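Local coordinates for ABC transporter periplasmic-binding protein YtfQ (PDB 6HB0), which probably binds a sugar, apparently L-arabinofuranose, as the solute-binding component of a mycobacterial ABC transporter, at residues Lys232-Ala244 with Ala253-Pro265. Numbering follows the deposited sequence.
Sequences KPGTDIKIVAVDA and ADGKFNYIVECNP. With ZN (zinc ion), chain F.
Asn258 joins the two segments through both ends of its amide. Its ND2 donates to Gly234 O at 2.8 Å, almost perfectly straight and in the amide plane, while OD1 accepts from Ile239 N, also at 2.8 Å. The amide's rotation is therefore fixed, and the Lys238 side chain crosses that of Asn258 at about a right angle. From there strands 238-242 and 259-263 run parallel, with Ala241 as the central rung: its N donates to Tyr259 O, and its O accepts from Val261 N. The tight side is apolar. Ile239 CG2 sits 4.0 Å from the Phe257 ring centroid in a CH-pi contact over one face, and Ala241 CB meets Phe257 CE2 obliquely at 3.8 Å. Backbones also press close where Gly234 CA lies 3.3 Å from Gly255 O, in the Schellman turn ending helix 246-253. Solvent enters beside them: a water donates to both Gly234 O and Gly255 O, near partly exposed Lys238 and Asn258. At the other end Glu262 OE1 accepts from Ala244 N at 2.8 Å through its anti lone pair, and Cys263 joins Glu128 and Asp292 in binding zinc. Helix 246-253 makes the beta-alpha-beta crossover; strand 210-213 flanks 238-242, antiparallel strand 292-295 borders 259-263, and helix 126-140 packs on the Val240 and Val242 face.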
# COMPACT_ATOMS: atom_id res chain seq x y z
N LYS A 232 -8.64 -25.07 -12.71
CA LYS A 232 -8.44 -23.92 -13.56
C LYS A 232 -8.58 -22.64 -12.74
O LYS A 232 -9.69 -22.25 -12.39
CB LYS A 232 -9.48 -23.97 -14.68
CG LYS A 232 -8.92 -23.68 -16.06
CD LYS A 232 -10.01 -23.20 -17.01
CE LYS A 232 -9.51 -22.03 -17.85
NZ LYS A 232 -10.59 -21.51 -18.73
N PRO A 233 -7.44 -21.99 -12.41
CA PRO A 233 -7.54 -20.81 -11.55
C PRO A 233 -8.23 -19.73 -12.32
O PRO A 233 -7.97 -19.57 -13.46
CB PRO A 233 -6.08 -20.43 -11.28
CG PRO A 233 -5.36 -20.96 -12.44
CD PRO A 233 -6.05 -22.26 -12.77
N GLY A 234 -9.10 -19.01 -11.69
CA GLY A 234 -9.86 -17.98 -12.38
C GLY A 234 -11.23 -18.44 -12.84
O GLY A 234 -12.08 -17.61 -13.07
N THR A 235 -11.43 -19.75 -12.99
CA THR A 235 -12.76 -20.27 -13.35
C THR A 235 -13.31 -21.24 -12.31
O THR A 235 -14.38 -21.00 -11.78
CB THR A 235 -12.74 -20.99 -14.71
OG1 THR A 235 -11.99 -20.19 -15.62
CG2 THR A 235 -14.16 -21.15 -15.23
N ASP A 236 -12.59 -22.30 -12.02
CA ASP A 236 -13.01 -23.26 -10.99
C ASP A 236 -12.87 -22.68 -9.59
O ASP A 236 -13.74 -22.89 -8.73
CB ASP A 236 -12.13 -24.50 -11.06
CG ASP A 236 -12.31 -25.28 -12.36
OD1 ASP A 236 -13.45 -25.21 -12.91
OD2 ASP A 236 -11.35 -25.98 -12.80
N ILE A 237 -11.75 -22.00 -9.38
CA ILE A 237 -11.49 -21.31 -8.13
C ILE A 237 -11.06 -19.91 -8.53
O ILE A 237 -10.07 -19.73 -9.26
CB ILE A 237 -10.36 -21.98 -7.32
CG1 ILE A 237 -10.78 -23.40 -6.90
CG2 ILE A 237 -10.06 -21.14 -6.09
CD1 ILE A 237 -9.74 -24.20 -6.13
N LYS A 238 -11.81 -18.93 -8.08
CA LYS A 238 -11.55 -17.54 -8.36
C LYS A 238 -10.51 -17.01 -7.37
O LYS A 238 -10.38 -17.51 -6.24
CB LYS A 238 -12.84 -16.78 -8.25
CG LYS A 238 -13.83 -17.18 -9.34
CD LYS A 238 -14.95 -16.15 -9.50
CE LYS A 238 -15.92 -16.48 -10.64
NZ LYS A 238 -15.46 -17.53 -11.59
N ILE A 239 -9.74 -16.02 -7.80
CA ILE A 239 -8.67 -15.46 -6.99
C ILE A 239 -8.84 -13.95 -6.96
O ILE A 239 -8.95 -13.28 -8.03
CB ILE A 239 -7.32 -15.79 -7.58
CG1 ILE A 239 -7.09 -17.29 -7.55
CG2 ILE A 239 -6.22 -15.09 -6.79
CD1 ILE A 239 -5.83 -17.73 -8.23
N VAL A 240 -8.95 -13.42 -5.76
CA VAL A 240 -8.97 -11.96 -5.56
C VAL A 240 -7.70 -11.65 -4.75
O VAL A 240 -7.41 -12.34 -3.76
CB VAL A 240 -10.25 -11.45 -4.92
CG1 VAL A 240 -10.60 -12.18 -3.63
CG2 VAL A 240 -10.19 -9.95 -4.65
N ALA A 241 -6.91 -10.66 -5.20
CA ALA A 241 -5.60 -10.36 -4.57
C ALA A 241 -5.38 -8.91 -4.35
O ALA A 241 -6.02 -8.07 -4.95
CB ALA A 241 -4.48 -10.96 -5.37
N VAL A 242 -4.46 -8.59 -3.45
CA VAL A 242 -3.98 -7.24 -3.28
C VAL A 242 -2.65 -7.08 -3.99
O VAL A 242 -1.84 -7.98 -3.99
CB VAL A 242 -3.82 -6.94 -1.79
CG1 VAL A 242 -3.39 -5.50 -1.58
CG2 VAL A 242 -5.13 -7.23 -1.04
N ASP A 243 -2.44 -5.90 -4.58
CA ASP A 243 -1.17 -5.43 -5.23
C ASP A 243 -1.30 -5.49 -6.77
O ASP A 243 -1.32 -6.56 -7.38
CB ASP A 243 0.09 -6.20 -4.85
CG ASP A 243 0.49 -6.10 -3.39
OD1 ASP A 243 0.16 -5.15 -2.68
OD2 ASP A 243 1.20 -7.02 -2.99
N ALA A 244 -1.37 -4.33 -7.39
CA ALA A 244 -1.50 -4.27 -8.82
C ALA A 244 -0.11 -4.23 -9.44
O ALA A 244 0.30 -3.23 -10.01
CB ALA A 244 -2.31 -3.05 -9.18
N ALA A 253 -5.03 -10.43 -16.49
CA ALA A 253 -5.25 -10.31 -17.93
C ALA A 253 -5.39 -11.69 -18.60
O ALA A 253 -6.23 -11.85 -19.45
CB ALA A 253 -4.13 -9.50 -18.56
N ASP A 254 -4.61 -12.67 -18.16
CA ASP A 254 -4.74 -14.06 -18.61
C ASP A 254 -6.00 -14.79 -18.07
O ASP A 254 -6.17 -15.96 -18.39
CB ASP A 254 -3.50 -14.88 -18.25
CG ASP A 254 -2.22 -14.38 -18.93
OD1 ASP A 254 -2.30 -13.56 -19.87
OD2 ASP A 254 -1.13 -14.81 -18.50
N GLY A 255 -6.82 -14.15 -17.24
CA GLY A 255 -8.00 -14.80 -16.64
C GLY A 255 -7.70 -15.78 -15.50
O GLY A 255 -8.56 -16.47 -15.07
N LYS A 256 -6.50 -15.77 -14.96
CA LYS A 256 -6.13 -16.69 -13.86
C LYS A 256 -6.37 -16.08 -12.48
O LYS A 256 -6.48 -16.81 -11.52
CB LYS A 256 -4.68 -17.08 -14.03
CG LYS A 256 -4.51 -17.78 -15.36
CD LYS A 256 -3.17 -18.48 -15.41
CE LYS A 256 -3.04 -19.30 -16.67
NZ LYS A 256 -1.74 -20.00 -16.56
N PHE A 257 -6.36 -14.75 -12.39
CA PHE A 257 -6.91 -14.02 -11.25
C PHE A 257 -8.23 -13.43 -11.75
O PHE A 257 -8.47 -13.34 -12.95
CB PHE A 257 -6.03 -12.84 -10.83
CG PHE A 257 -4.81 -13.16 -10.02
CD1 PHE A 257 -4.28 -14.43 -9.93
CD2 PHE A 257 -4.14 -12.12 -9.38
CE1 PHE A 257 -3.13 -14.66 -9.19
CE2 PHE A 257 -3.01 -12.34 -8.63
CZ PHE A 257 -2.50 -13.60 -8.54
N ASN A 258 -9.09 -13.02 -10.83
CA ASN A 258 -10.35 -12.37 -11.17
C ASN A 258 -10.42 -10.93 -10.77
O ASN A 258 -11.16 -10.15 -11.39
CB ASN A 258 -11.48 -13.17 -10.53
CG ASN A 258 -11.45 -14.63 -10.96
OD1 ASN A 258 -10.72 -15.43 -10.39
ND2 ASN A 258 -12.16 -14.96 -12.03
N TYR A 259 -9.69 -10.53 -9.72
CA TYR A 259 -9.77 -9.16 -9.27
C TYR A 259 -8.53 -8.81 -8.45
O TYR A 259 -8.03 -9.63 -7.64
CB TYR A 259 -11.02 -8.97 -8.44
CG TYR A 259 -11.47 -7.53 -8.26
CD1 TYR A 259 -11.91 -6.78 -9.35
CD2 TYR A 259 -11.48 -6.94 -7.02
CE1 TYR A 259 -12.31 -5.45 -9.19
CE2 TYR A 259 -11.90 -5.63 -6.85
CZ TYR A 259 -12.33 -4.92 -7.96
OH TYR A 259 -12.72 -3.65 -7.75
N ILE A 260 -8.03 -7.58 -8.68
CA ILE A 260 -6.93 -7.02 -7.91
C ILE A 260 -7.32 -5.67 -7.34
O ILE A 260 -7.99 -4.86 -8.00
CB ILE A 260 -5.69 -6.92 -8.77
CG1 ILE A 260 -5.10 -8.29 -9.02
CG2 ILE A 260 -4.63 -6.04 -8.09
CD1 ILE A 260 -4.02 -8.24 -10.08
N VAL A 261 -6.95 -5.42 -6.09
CA VAL A 261 -7.11 -4.13 -5.46
C VAL A 261 -5.76 -3.64 -4.96
O VAL A 261 -4.88 -4.45 -4.64
CB VAL A 261 -8.10 -4.15 -4.26
CG1 VAL A 261 -9.48 -4.53 -4.76
CG2 VAL A 261 -7.66 -5.11 -3.21
N GLU A 262 -5.60 -2.33 -4.85
CA GLU A 262 -4.42 -1.74 -4.22
C GLU A 262 -4.77 -0.41 -3.70
O GLU A 262 -5.51 0.31 -4.36
CB GLU A 262 -3.27 -1.61 -5.21
CG GLU A 262 -2.00 -1.09 -4.55
CD GLU A 262 -0.82 -0.92 -5.48
OE1 GLU A 262 -0.59 -1.85 -6.27
OE2 GLU A 262 -0.09 0.12 -5.39
N CYS A 263 -4.28 -0.07 -2.51
CA CYS A 263 -4.30 1.27 -2.00
C CYS A 263 -2.87 1.77 -2.23
O CYS A 263 -1.91 1.19 -1.71
CB CYS A 263 -4.63 1.33 -0.52
SG CYS A 263 -4.77 3.01 0.12
N ASN A 264 -2.72 2.83 -2.99
CA ASN A 264 -1.39 3.34 -3.30
C ASN A 264 -0.66 3.95 -2.08
O ASN A 264 -1.25 4.46 -1.15
CB ASN A 264 -1.44 4.46 -4.34
CG ASN A 264 -1.80 4.01 -5.72
OD1 ASN A 264 -2.25 4.84 -6.50
ND2 ASN A 264 -1.57 2.77 -6.06
N PRO A 265 0.67 3.90 -2.13
CA PRO A 265 1.39 4.82 -1.26
C PRO A 265 1.25 6.26 -1.75
O PRO A 265 0.63 6.56 -2.81
CB PRO A 265 2.84 4.37 -1.41
CG PRO A 265 2.90 3.90 -2.81
CD PRO A 265 1.55 3.25 -3.10
ZN ZN F . -6.84 3.56 -0.58
O HOH W 1 -11.34 -16.06 -15.54
O HOH W 2 -7.13 5.53 -0.22